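Local coordinates for protein D-glycerate 2-kinase (Thermotoga maritima, PDB 2B8N) that catalyses the ATP-dependent phosphorylation of D-glycerate to 2-phosphoglycerate, a magnesium-requiring step in the breakdown of serine by way of 3-hydroxypyruvate, at residues Leu22-Glu25 with Ile26-Ser30; Cys267-Ala270 with Lys271-Ala274; Glu169-Thr172 with Val173-Leu177; Glu146-Ser149 with Leu150-Gln154. All coordinates share one frame; numbering follows the deposited sequence.

How the interactions relate
The four local contacts lie in two pairs on opposite sides of the chain's centre, and along the chain they come in the order 1, 4, 3, 2. Interactions 1 and 2, with centres 9 Å apart, belong to helix 17-32 and helix 263-276, which pack together against the mixed sheet; Ser-30 meets Ala-270 and Leu-273, and Lys-29 meets Leu-273. Interactions 4 and 3, with centres about 13 Å apart, occupy the successive helices 150-162 and 167-175, where Arg-174 and Leu-177 touch Ile-153. Across the pairs, centres lie 38 to 46 Å apart. The N-terminal helix is thus packed with parts of the chain far along the sequence, including strands 355-361 and 422-428.

Interaction 1 (Leu22-Glu25 with Ile26-Ser30); sequences LAIE and IVKKS
Ile-26 and Val-27 donate their backbone N-H groups to the carbonyls of Leu-22 and Ala-23, two of four successive i to i+4 bonds that carry the α-helix 17-32 through this region. The first spans 3.1 Å from Ile-26 N to Leu-22 O, and the second 3.0 Å from Val-27 N to Ala-23 O. Lys-28 N then reaches Ile-24 O and Lys-29 N reaches Glu-25 O, the latter pair 2.8 Å apart and the straightest of the set, with an N-H...O angle of 175°. Every carbonyl from Leu-22 to Glu-25 therefore has its backbone donor. The next carbonyl, Ile-26 O, is taken up by Ser-30 N at 2.8 Å; Ser-30 OG also points at that oxygen, but so closely that its exact placing is doubtful.

The side chains divide by environment. Ala-23 and Val-27 face strands 355-361 and 422-428, while Ile-26 and Ser-30 pack on Ala-270 of helix 263-276. On the outer surface Glu-25 and Lys-29 run side by side in the same direction. Their opposite charges may attract, although Glu-25 OE2 and Lys-29 NZ remain 5.0 Å apart, and each has a weak, long ion pair besides, with Lys-277 and Glu-32 respectively. Lys-28 likewise runs beside Ile-24, bending at its last torsion (chi4 49°) to bring NZ within 3.4 Å of Ile-24 CG2.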
ATOM      1  N   LEU A  22      -0.784  -0.648  25.915  1.00 29.64           N
ATOM      2  CA  LEU A  22      -1.336  -1.891  25.419  1.00 30.89           C
ATOM      3  C   LEU A  22      -1.789  -1.775  23.962  1.00 30.76           C
ATOM      4  O   LEU A  22      -1.512  -2.650  23.140  1.00 30.92           O
ATOM      5  CB  LEU A  22      -2.518  -2.302  26.302  1.00 31.92           C
ATOM      6  CG  LEU A  22      -2.934  -3.766  26.268  1.00 33.78           C
ATOM      7  CD1 LEU A  22      -1.718  -4.665  26.358  1.00 36.97           C
ATOM      8  CD2 LEU A  22      -3.874  -4.034  27.420  1.00 38.17           C
ATOM      9  N   ALA A  23      -2.474  -0.689  23.638  1.00 30.34           N
ATOM     10  CA  ALA A  23      -2.939  -0.476  22.268  1.00 29.67           C
ATOM     11  C   ALA A  23      -1.783  -0.183  21.295  1.00 29.89           C
ATOM     12  O   ALA A  23      -1.844  -0.614  20.145  1.00 30.91           O
ATOM     13  CB  ALA A  23      -3.971   0.611  22.216  1.00 29.14           C
ATOM     14  N   ILE A  24      -0.749   0.539  21.746  1.00 29.06           N
ATOM     15  CA  ILE A  24       0.435   0.802  20.920  1.00 28.88           C
ATOM     16  C   ILE A  24       1.139  -0.526  20.588  1.00 30.22           C
ATOM     17  O   ILE A  24       1.529  -0.763  19.446  1.00 29.78           O
ATOM     18  CB  ILE A  24       1.430   1.816  21.617  1.00 30.27           C
ATOM     19  CG1 ILE A  24       0.904   3.253  21.501  1.00 31.90           C
ATOM     20  CG2 ILE A  24       2.836   1.758  21.014  1.00 25.94           C
ATOM     21  CD1 ILE A  24       1.500   4.209  22.517  1.00 27.62           C
ATOM     22  N   GLU A  25       1.305  -1.392  21.589  1.00 31.52           N
ATOM     23  CA  GLU A  25       1.945  -2.680  21.341  1.00 32.13           C
ATOM     24  C   GLU A  25       1.130  -3.476  20.321  1.00 30.22           C
ATOM     25  O   GLU A  25       1.692  -3.985  19.375  1.00 32.20           O
ATOM     26  CB  GLU A  25       2.171  -3.499  22.619  1.00 32.11           C
ATOM     27  CG  GLU A  25       3.422  -4.344  22.509  1.00 36.28           C
ATOM     28  CD  GLU A  25       3.341  -5.640  23.260  1.00 42.35           C
ATOM     29  OE1 GLU A  25       2.526  -5.736  24.206  1.00 49.28           O
ATOM     30  OE2 GLU A  25       4.102  -6.566  22.888  1.00 48.42           O
ATOM     31  N   ILE A  26      -0.189  -3.546  20.489  1.00 28.40           N
ATOM     32  CA  ILE A  26      -1.040  -4.299  19.536  1.00 28.88           C
ATOM     33  C   ILE A  26      -0.902  -3.788  18.093  1.00 29.83           C
ATOM     34  O   ILE A  26      -0.793  -4.595  17.142  1.00 29.52           O
ATOM     35  CB  ILE A  26      -2.538  -4.263  19.923  1.00 27.93           C
ATOM     36  CG1 ILE A  26      -2.771  -5.049  21.211  1.00 24.52           C
ATOM     37  CG2 ILE A  26      -3.387  -4.839  18.804  1.00 29.55           C
ATOM     38  CD1 ILE A  26      -4.008  -4.630  21.926  1.00 24.31           C
ATOM     39  N   VAL A  27      -0.918  -2.455  17.946  1.00 29.24           N
ATOM     40  CA  VAL A  27      -0.674  -1.810  16.662  1.00 27.83           C
ATOM     41  C   VAL A  27       0.720  -2.134  16.154  1.00 28.89           C
ATOM     42  O   VAL A  27       0.835  -2.561  15.021  1.00 30.57           O
ATOM     43  CB  VAL A  27      -0.929  -0.294  16.727  1.00 28.06           C
ATOM     44  CG1 VAL A  27      -0.472   0.391  15.459  1.00 28.72           C
ATOM     45  CG2 VAL A  27      -2.434  -0.022  16.980  1.00 26.93           C
ATOM     46  N   LYS A  28       1.761  -2.001  16.985  1.00 28.96           N
ATOM     47  CA  LYS A  28       3.143  -2.301  16.533  1.00 29.95           C
ATOM     48  C   LYS A  28       3.319  -3.766  16.092  1.00 28.94           C
ATOM     49  O   LYS A  28       3.814  -4.036  15.002  1.00 30.10           O
ATOM     50  CB  LYS A  28       4.199  -1.943  17.600  1.00 30.71           C
ATOM     51  CG  LYS A  28       4.687  -0.476  17.561  1.00 33.65           C
ATOM     52  CD  LYS A  28       5.870  -0.229  18.550  1.00 34.04           C
ATOM     53  CE  LYS A  28       6.384   1.236  18.576  1.00 38.60           C
ATOM     54  NZ  LYS A  28       5.319   2.305  18.726  1.00 34.97           N
ATOM     55  N   LYS A  29       2.896  -4.700  16.934  1.00 28.04           N
ATOM     56  CA  LYS A  29       2.974  -6.119  16.619  1.00 26.99           C
ATOM     57  C   LYS A  29       2.054  -6.535  15.465  1.00 26.87           C
ATOM     58  O   LYS A  29       2.380  -7.474  14.743  1.00 25.74           O
ATOM     59  CB  LYS A  29       2.635  -6.952  17.862  1.00 25.66           C
ATOM     60  CG  LYS A  29       3.663  -6.886  18.962  1.00 25.52           C
ATOM     61  CD  LYS A  29       4.810  -7.861  18.703  1.00 29.59           C
ATOM     62  CE  LYS A  29       6.004  -7.615  19.642  1.00 30.66           C
ATOM     63  NZ  LYS A  29       7.151  -8.555  19.392  1.00 30.01           N
ATOM     64  N   SER A  30       0.913  -5.860  15.285  1.00 27.73           N
ATOM     65  CA  SER A  30       0.016  -6.217  14.191  1.00 27.83           C
ATOM     66  C   SER A  30       0.663  -5.943  12.839  1.00 29.17           C
ATOM     67  O   SER A  30       0.537  -6.758  11.920  1.00 29.59           O
ATOM     68  CB  SER A  30      -1.302  -5.474  14.299  1.00 29.06           C
ATOM     69  OG  SER A  30      -1.966  -5.851  15.490  1.00 33.44           O
TER

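Interaction 2 (Cys267-Ala270 with Lys271-Ala274)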
ATOM      1  N   CYS A 267      -5.396  -6.520  10.108  1.00 26.05           N
ATOM      2  CA  CYS A 267      -6.559  -6.517  10.983  1.00 26.38           C
ATOM      3  C   CYS A 267      -6.763  -7.834  11.698  1.00 26.26           C
ATOM      4  O   CYS A 267      -7.159  -7.843  12.866  1.00 25.68           O
ATOM      5  CB  CYS A 267      -7.790  -6.196  10.175  1.00 27.99           C
ATOM      6  SG  CYS A 267      -7.855  -4.467   9.883  1.00 30.25           S
ATOM      7  N   ASP A 268      -6.504  -8.937  10.989  1.00 25.82           N
ATOM      8  CA  ASP A 268      -6.618 -10.283  11.565  1.00 25.47           C
ATOM      9  C   ASP A 268      -5.647 -10.472  12.699  1.00 24.55           C
ATOM     10  O   ASP A 268      -6.005 -11.082  13.698  1.00 23.97           O
ATOM     11  CB  ASP A 268      -6.396 -11.412  10.526  1.00 25.79           C
ATOM     12  CG  ASP A 268      -7.655 -11.756   9.738  1.00 27.33           C
ATOM     13  OD1 ASP A 268      -8.750 -11.300  10.109  1.00 34.54           O
ATOM     14  OD2 ASP A 268      -7.556 -12.489   8.739  1.00 35.42           O
ATOM     15  N   GLU A 269      -4.424  -9.972  12.534  1.00 24.60           N
ATOM     16  CA  GLU A 269      -3.399 -10.123  13.557  1.00 24.57           C
ATOM     17  C   GLU A 269      -3.749  -9.287  14.782  1.00 25.37           C
ATOM     18  O   GLU A 269      -3.572  -9.742  15.915  1.00 26.11           O
ATOM     19  CB  GLU A 269      -2.023  -9.737  13.032  1.00 24.30           C
ATOM     20  CG  GLU A 269      -0.868 -10.094  13.981  1.00 22.54           C
ATOM     21  CD  GLU A 269      -0.590 -11.583  14.047  1.00 29.50           C
ATOM     22  OE1 GLU A 269      -1.416 -12.355  13.507  1.00 35.92           O
ATOM     23  OE2 GLU A 269       0.442 -11.992  14.649  1.00 31.46           O
ATOM     24  N   ALA A 270      -4.252  -8.080  14.573  1.00 25.63           N
ATOM     25  CA  ALA A 270      -4.656  -7.254  15.706  1.00 26.90           C
ATOM     26  C   ALA A 270      -5.790  -7.936  16.438  1.00 27.70           C
ATOM     27  O   ALA A 270      -5.783  -7.967  17.666  1.00 28.78           O
ATOM     28  CB  ALA A 270      -5.062  -5.903  15.270  1.00 26.26           C
ATOM     29  N   LYS A 271      -6.748  -8.504  15.700  1.00 28.18           N
ATOM     30  CA  LYS A 271      -7.855  -9.251  16.337  1.00 29.17           C
ATOM     31  C   LYS A 271      -7.369 -10.385  17.239  1.00 29.60           C
ATOM     32  O   LYS A 271      -7.864 -10.560  18.368  1.00 31.29           O
ATOM     33  CB  LYS A 271      -8.818  -9.859  15.313  1.00 29.50           C
ATOM     34  CG  LYS A 271      -9.901 -10.743  15.955  1.00 28.56           C
ATOM     35  CD  LYS A 271     -11.050 -11.022  14.980  1.00 28.53           C
ATOM     36  CE  LYS A 271     -12.027 -12.046  15.541  1.00 25.41           C
ATOM     37  NZ  LYS A 271     -13.006 -12.513  14.538  1.00 30.15           N
ATOM     38  N   SER A 272      -6.415 -11.161  16.745  1.00 27.84           N
ATOM     39  CA  SER A 272      -5.941 -12.280  17.518  1.00 27.67           C
ATOM     40  C   SER A 272      -5.005 -11.827  18.659  1.00 26.91           C
ATOM     41  O   SER A 272      -5.008 -12.442  19.705  1.00 27.75           O
ATOM     42  CB  SER A 272      -5.306 -13.331  16.621  1.00 26.98           C
ATOM     43  OG  SER A 272      -3.917 -13.245  16.708  1.00 29.19           O
ATOM     44  N   LEU A 273      -4.232 -10.756  18.471  1.00 26.25           N
ATOM     45  CA  LEU A 273      -3.383 -10.216  19.540  1.00 24.60           C
ATOM     46  C   LEU A 273      -4.255  -9.676  20.671  1.00 24.60           C
ATOM     47  O   LEU A 273      -3.953  -9.882  21.848  1.00 22.35           O
ATOM     48  CB  LEU A 273      -2.453  -9.117  19.007  1.00 24.68           C
ATOM     49  CG  LEU A 273      -1.233  -9.566  18.171  1.00 26.79           C
ATOM     50  CD1 LEU A 273      -0.670  -8.406  17.346  1.00 29.84           C
ATOM     51  CD2 LEU A 273      -0.126 -10.146  18.995  1.00 19.24           C
ATOM     52  N   ALA A 274      -5.328  -8.978  20.302  1.00 25.32           N
ATOM     53  CA  ALA A 274      -6.306  -8.451  21.264  1.00 25.79           C
ATOM     54  C   ALA A 274      -7.008  -9.550  22.052  1.00 25.78           C
ATOM     55  O   ALA A 274      -7.136  -9.451  23.269  1.00 24.77           O
ATOM     56  CB  ALA A 274      -7.333  -7.600  20.550  1.00 26.09           C
TER
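Glu-269 and Leu-273 meet through their aliphatic parts, the methylene CG of the glutamate lying 3.8 Å from the CD1 methyl of the leucine as the two side chains cross at a slant. In Glu-269 the CG stands opposite the backbone N (chi1 -170°), and a bend at chi2 (72°) turns the carboxylate off the extended path. Its OE2 forms a salt bridge with Arg-38, so the CG methylene serves Leu-273 while the charged end serves another part of the chain. Leu-273 takes the other common arrangement, with CG beside its own backbone N (chi1 -75°); this sets CG 3.3 Å from Glu-269 O, the carbonyl that also accepts Leu-273 N at 2.8 Å.

Both residues belong to the α-helix 263-276, whose i to i+4 backbone bonds continue with Lys-271 N to Cys-267 O at 2.9 Å, Ser-272 N to Asp-268 O and Ala-274 N to Ala-270 O. One side of this helix rests on strands 280-285 and 317-323, where Cys-267 and Ala-274 pack; another meets helix 17-32.

Lys-271 is stretched out all the way to its amine. Its CB remains 3.5 Å from Asp-268 O, but the chain leads away from the preceding turn, and NZ ends in a salt bridge with Glu-282 rather than at Asp-268 OD1, which lies 6.3 Å away.

Interaction 3 (Glu169-Thr172 with Val173-Leu177); sequences EINT and VRKHL
The imidazole of His-176 presents its ND1 edge to the backbone of Thr-172, with Thr-172 O lying close to the ring plane, only 7° out of it. ND1 donates to that oxygen at 2.9 Å in a nearly straight bond (167°), although the donor is tilted from the carbonyl plane. At another edge of the ring, NE2 is hydrogen-bonded to Glu-247. With both nitrogens held, the ring is fixed in its rotation. The other flat group, the amide of Asn-171, has the methylenes of Lys-175 running obliquely over one face: Asn-171 OD1 lies 3.9 Å from Lys-175 CG, and Lys-175 CE comes 4.0 Å from Asn-171 CG. The amide itself is bonded through ND2 to Asp-208 O and through OD1 to Ser-212 OG.

Here the α-helix 167-175 comes to its end. Arg-174 N and Lys-175 N still make i to i+4 bonds, to Ile-170 O and Asn-171 O, but His-176 N turns weakly to Val-173 O, and the histidine side chain supplies the donor that Thr-172 O would otherwise take from the backbone.

Lys-175 bends at chi3 (-73°), which brings CE to 3.3 Å from Asn-171 O and aims NZ at its salt-bridge partner Asp-218. Cut back to alanine, this position would probably leave Asp-218 without its positive partner and one face of the Asn-171 amide without the methylenes that cover it. Arg-174 leads away to Glu-142.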
ATOM      1  N   GLU A 169      -9.331   4.426 -16.478  1.00 27.83           N
ATOM      2  CA  GLU A 169      -9.108   4.997 -17.805  1.00 27.72           C
ATOM      3  C   GLU A 169      -7.618   5.291 -18.035  1.00 26.47           C
ATOM      4  O   GLU A 169      -7.070   5.028 -19.109  1.00 24.10           O
ATOM      5  CB  GLU A 169      -9.979   6.245 -17.997  1.00 26.58           C
ATOM      6  CG  GLU A 169     -11.469   5.922 -18.139  1.00 22.87           C
ATOM      7  CD  GLU A 169     -12.357   7.161 -18.077  1.00 27.85           C
ATOM      8  OE1 GLU A 169     -12.112   8.040 -17.228  1.00 16.80           O
ATOM      9  OE2 GLU A 169     -13.304   7.260 -18.884  1.00 30.51           O
ATOM     10  N   ILE A 170      -6.958   5.792 -17.005  1.00 26.37           N
ATOM     11  CA  ILE A 170      -5.534   6.011 -17.082  1.00 27.18           C
ATOM     12  C   ILE A 170      -4.860   4.662 -17.330  1.00 28.44           C
ATOM     13  O   ILE A 170      -3.968   4.539 -18.188  1.00 27.85           O
ATOM     14  CB  ILE A 170      -5.018   6.669 -15.801  1.00 26.13           C
ATOM     15  CG1 ILE A 170      -5.571   8.091 -15.704  1.00 29.15           C
ATOM     16  CG2 ILE A 170      -3.484   6.694 -15.780  1.00 29.53           C
ATOM     17  CD1 ILE A 170      -5.278   8.801 -14.409  1.00 30.05           C
ATOM     18  N   ASN A 171      -5.315   3.654 -16.585  1.00 28.71           N
ATOM     19  CA  ASN A 171      -4.775   2.303 -16.670  1.00 29.63           C
ATOM     20  C   ASN A 171      -4.973   1.663 -18.056  1.00 29.63           C
ATOM     21  O   ASN A 171      -4.055   1.059 -18.613  1.00 28.62           O
ATOM     22  CB  ASN A 171      -5.411   1.445 -15.577  1.00 31.02           C
ATOM     23  CG  ASN A 171      -4.531   0.300 -15.124  1.00 34.33           C
ATOM     24  OD1 ASN A 171      -3.295   0.305 -15.283  1.00 35.37           O
ATOM     25  ND2 ASN A 171      -5.172  -0.689 -14.516  1.00 38.99           N
ATOM     26  N   THR A 172      -6.158   1.818 -18.627  1.00 29.85           N
ATOM     27  CA  THR A 172      -6.404   1.300 -19.973  1.00 29.80           C
ATOM     28  C   THR A 172      -5.351   1.835 -20.957  1.00 29.08           C
ATOM     29  O   THR A 172      -4.721   1.066 -21.700  1.00 29.53           O
ATOM     30  CB  THR A 172      -7.843   1.622 -20.426  1.00 29.46           C
ATOM     31  OG1 THR A 172      -8.767   0.801 -19.690  1.00 32.11           O
ATOM     32  CG2 THR A 172      -8.034   1.381 -21.911  1.00 30.39           C
ATOM     33  N   VAL A 173      -5.124   3.143 -20.925  1.00 28.47           N
ATOM     34  CA  VAL A 173      -4.160   3.762 -21.834  1.00 27.39           C
ATOM     35  C   VAL A 173      -2.742   3.317 -21.537  1.00 28.17           C
ATOM     36  O   VAL A 173      -2.012   2.944 -22.450  1.00 27.60           O
ATOM     37  CB  VAL A 173      -4.190   5.275 -21.764  1.00 25.40           C
ATOM     38  CG1 VAL A 173      -3.173   5.847 -22.709  1.00 24.26           C
ATOM     39  CG2 VAL A 173      -5.581   5.799 -22.131  1.00 28.95           C
ATOM     40  N   ARG A 174      -2.355   3.345 -20.264  1.00 28.75           N
ATOM     41  CA  ARG A 174      -0.983   2.969 -19.885  1.00 28.92           C
ATOM     42  C   ARG A 174      -0.601   1.559 -20.289  1.00 29.06           C
ATOM     43  O   ARG A 174       0.544   1.332 -20.679  1.00 29.84           O
ATOM     44  CB  ARG A 174      -0.701   3.165 -18.376  1.00 28.58           C
ATOM     45  CG  ARG A 174      -0.304   4.593 -17.988  1.00 27.56           C
ATOM     46  CD  ARG A 174       0.898   5.129 -18.776  1.00 30.08           C
ATOM     47  NE  ARG A 174       2.177   4.568 -18.338  1.00 31.34           N
ATOM     48  CZ  ARG A 174       2.856   4.973 -17.265  1.00 27.99           C
ATOM     49  NH1 ARG A 174       2.383   5.938 -16.502  1.00 32.76           N
ATOM     50  NH2 ARG A 174       4.015   4.412 -16.939  1.00 28.99           N
ATOM     51  N   LYS A 175      -1.541   0.620 -20.181  1.00 28.09           N
ATOM     52  CA  LYS A 175      -1.269  -0.789 -20.486  1.00 26.76           C
ATOM     53  C   LYS A 175      -0.991  -0.974 -21.987  1.00 27.10           C
ATOM     54  O   LYS A 175      -0.228  -1.870 -22.396  1.00 25.75           O
ATOM     55  CB  LYS A 175      -2.445  -1.686 -20.034  1.00 25.43           C
ATOM     56  CG  LYS A 175      -2.627  -1.774 -18.504  1.00 26.70           C
ATOM     57  CD  LYS A 175      -3.819  -2.653 -18.039  1.00 27.45           C
ATOM     58  CE  LYS A 175      -5.201  -2.031 -18.274  1.00 27.19           C
ATOM     59  NZ  LYS A 175      -6.307  -2.983 -17.843  1.00 22.15           N
ATOM     60  N   HIS A 176      -1.597  -0.111 -22.799  1.00 26.62           N
ATOM     61  CA  HIS A 176      -1.470  -0.197 -24.234  1.00 26.94           C
ATOM     62  C   HIS A 176      -0.258   0.610 -24.773  1.00 28.65           C
ATOM     63  O   HIS A 176      -0.043   0.694 -25.994  1.00 30.04           O
ATOM     64  CB  HIS A 176      -2.803   0.217 -24.893  1.00 26.86           C
ATOM     65  CG  HIS A 176      -3.876  -0.828 -24.808  1.00 24.91           C
ATOM     66  ND1 HIS A 176      -4.728  -0.943 -23.728  1.00 28.06           N
ATOM     67  CD2 HIS A 176      -4.231  -1.812 -25.670  1.00 26.07           C
ATOM     68  CE1 HIS A 176      -5.559  -1.952 -23.931  1.00 26.81           C
ATOM     69  NE2 HIS A 176      -5.274  -2.498 -25.098  1.00 25.17           N
ATOM     70  N   LEU A 177       0.543   1.178 -23.872  1.00 28.12           N
ATOM     71  CA  LEU A 177       1.781   1.878 -24.246  1.00 27.66           C
ATOM     72  C   LEU A 177       3.070   1.189 -23.756  1.00 27.75           C
ATOM     73  O   LEU A 177       4.153   1.750 -23.888  1.00 28.33           O
ATOM     74  CB  LEU A 177       1.733   3.316 -23.690  1.00 28.22           C
ATOM     75  CG  LEU A 177       0.671   4.260 -24.290  1.00 27.71           C
ATOM     76  CD1 LEU A 177       0.691   5.599 -23.605  1.00 26.04           C
ATOM     77  CD2 LEU A 177       0.884   4.449 -25.771  1.00 27.04           C
TER

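Interaction 4 (Glu146-Ser149 with Leu150-Gln154); sequences EGVS and LEEIQ
Ser-149 and Glu-152 each bond to the other's backbone with their side chains, a reciprocal exchange that defines a capping box at the start of the α-helix 150-162. Ser-149, at the N-cap, accepts Glu-152 N on its OG at 2.9 Å. In return Glu-152 OE1 accepts Ser-149 N at 2.8 Å, with an N-H...O angle of 163° and the donor nearly in line with the C-O bond. For the carboxylate to reach back, Glu-152 keeps CG beside its own backbone N (chi1 -83°) and extends from there; its second oxygen, OE2, is hydrogen-bonded to Ser-237. A lysine in its place would probably leave Ser-149 N and Ser-237 without their acceptor, and would bring a positive charge to the N-terminal end of a helix, where the dipole already places partial positive charge.

The first regular helical bond follows at once, from Ile-153 N to Ser-149 O at 3.1 Å. Beside the cap, Val-148 comes from the loop and packs on Val-240 and Ala-243 of helix 238-244. It also meets the end of Ile-153, the two side chains crossing at about a right angle, with Val-148 CG1 4.0 Å from Ile-153 CD1.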
ATOM      1  N   GLU A 146       8.367   0.112 -28.695  1.00 29.39           N
ATOM      2  CA  GLU A 146       9.232   0.718 -29.714  1.00 30.60           C
ATOM      3  C   GLU A 146       8.547   1.867 -30.428  1.00 29.85           C
ATOM      4  O   GLU A 146       7.481   1.693 -30.999  1.00 30.28           O
ATOM      5  CB  GLU A 146       9.659  -0.310 -30.772  1.00 30.10           C
ATOM      6  CG  GLU A 146      11.062  -0.891 -30.620  1.00 31.22           C
ATOM      7  CD  GLU A 146      11.627  -1.353 -31.973  1.00 37.54           C
ATOM      8  OE1 GLU A 146      10.857  -1.909 -32.781  1.00 51.35           O
ATOM      9  OE2 GLU A 146      12.829  -1.148 -32.255  1.00 53.02           O
ATOM     10  N   GLY A 147       9.180   3.038 -30.410  1.00 30.09           N
ATOM     11  CA  GLY A 147       8.644   4.229 -31.056  1.00 29.25           C
ATOM     12  C   GLY A 147       7.764   5.102 -30.178  1.00 29.14           C
ATOM     13  O   GLY A 147       7.170   6.067 -30.663  1.00 30.46           O
ATOM     14  N   VAL A 148       7.657   4.766 -28.896  1.00 27.82           N
ATOM     15  CA  VAL A 148       6.974   5.618 -27.924  1.00 26.47           C
ATOM     16  C   VAL A 148       8.031   6.049 -26.915  1.00 26.67           C
ATOM     17  O   VAL A 148       8.873   5.246 -26.512  1.00 28.88           O
ATOM     18  CB  VAL A 148       5.795   4.893 -27.233  1.00 25.12           C
ATOM     19  CG1 VAL A 148       5.131   5.796 -26.170  1.00 25.24           C
ATOM     20  CG2 VAL A 148       4.787   4.484 -28.236  1.00 24.42           C
ATOM     21  N   SER A 149       8.028   7.319 -26.536  1.00 26.00           N
ATOM     22  CA  SER A 149       9.029   7.816 -25.592  1.00 27.21           C
ATOM     23  C   SER A 149       8.476   7.848 -24.157  1.00 28.19           C
ATOM     24  O   SER A 149       7.274   8.045 -23.920  1.00 27.98           O
ATOM     25  CB  SER A 149       9.497   9.219 -25.973  1.00 27.33           C
ATOM     26  OG  SER A 149       8.735  10.211 -25.284  1.00 29.74           O
ATOM     27  N   LEU A 150       9.375   7.672 -23.207  1.00 27.68           N
ATOM     28  CA  LEU A 150       9.052   7.862 -21.803  1.00 29.50           C
ATOM     29  C   LEU A 150       8.377   9.214 -21.561  1.00 28.98           C
ATOM     30  O   LEU A 150       7.428   9.294 -20.792  1.00 28.80           O
ATOM     31  CB  LEU A 150      10.343   7.782 -20.999  1.00 30.25           C
ATOM     32  CG  LEU A 150      10.262   7.683 -19.485  1.00 32.41           C
ATOM     33  CD1 LEU A 150       9.906   6.285 -19.055  1.00 34.37           C
ATOM     34  CD2 LEU A 150      11.627   8.108 -18.898  1.00 33.81           C
ATOM     35  N   GLU A 151       8.869  10.263 -22.229  1.00 29.01           N
ATOM     36  CA  GLU A 151       8.368  11.624 -22.040  1.00 28.97           C
ATOM     37  C   GLU A 151       6.918  11.690 -22.413  1.00 27.46           C
ATOM     38  O   GLU A 151       6.144  12.364 -21.741  1.00 26.70           O
ATOM     39  CB  GLU A 151       9.139  12.643 -22.891  1.00 29.74           C
ATOM     40  CG  GLU A 151      10.500  13.013 -22.346  1.00 36.84           C
ATOM     41  CD  GLU A 151      11.343  11.789 -21.979  1.00 45.49           C
ATOM     42  OE1 GLU A 151      11.457  10.868 -22.829  1.00 36.87           O
ATOM     43  OE2 GLU A 151      11.877  11.745 -20.836  1.00 55.11           O
ATOM     44  N   GLU A 152       6.577  11.023 -23.519  1.00 27.60           N
ATOM     45  CA  GLU A 152       5.204  10.981 -24.030  1.00 28.99           C
ATOM     46  C   GLU A 152       4.300  10.316 -22.996  1.00 29.65           C
ATOM     47  O   GLU A 152       3.158  10.756 -22.747  1.00 29.96           O
ATOM     48  CB  GLU A 152       5.131  10.196 -25.349  1.00 28.37           C
ATOM     49  CG  GLU A 152       5.489  10.988 -26.576  1.00 31.97           C
ATOM     50  CD  GLU A 152       5.624  10.125 -27.825  1.00 31.23           C
ATOM     51  OE1 GLU A 152       6.511   9.247 -27.824  1.00 29.03           O
ATOM     52  OE2 GLU A 152       4.872  10.342 -28.812  1.00 34.76           O
ATOM     53  N   ILE A 153       4.810   9.240 -22.405  1.00 29.40           N
ATOM     54  CA  ILE A 153       4.085   8.560 -21.344  1.00 30.53           C
ATOM     55  C   ILE A 153       3.918   9.499 -20.130  1.00 29.45           C
ATOM     56  O   ILE A 153       2.787   9.751 -19.717  1.00 29.81           O
ATOM     57  CB  ILE A 153       4.713   7.180 -21.049  1.00 29.64           C
ATOM     58  CG1 ILE A 153       4.252   6.194 -22.121  1.00 30.53           C
ATOM     59  CG2 ILE A 153       4.309   6.664 -19.694  1.00 31.07           C
ATOM     60  CD1 ILE A 153       5.152   4.998 -22.257  1.00 31.84           C
ATOM     61  N   GLN A 154       5.012  10.047 -19.599  1.00 29.25           N
ATOM     62  CA  GLN A 154       4.932  11.055 -18.524  1.00 31.21           C
ATOM     63  C   GLN A 154       3.835  12.101 -18.861  1.00 30.15           C
ATOM     64  O   GLN A 154       2.897  12.314 -18.090  1.00 30.35           O
ATOM     65  CB  GLN A 154       6.309  11.738 -18.311  1.00 31.36           C
ATOM     66  CG  GLN A 154       7.407  10.856 -17.611  1.00 38.42           C
ATOM     67  CD  GLN A 154       8.881  11.386 -17.759  1.00 37.60           C
ATOM     68  OE1 GLN A 154       9.795  10.627 -18.120  1.00 43.97           O
ATOM     69  NE2 GLN A 154       9.096  12.682 -17.479  1.00 40.47           N
TER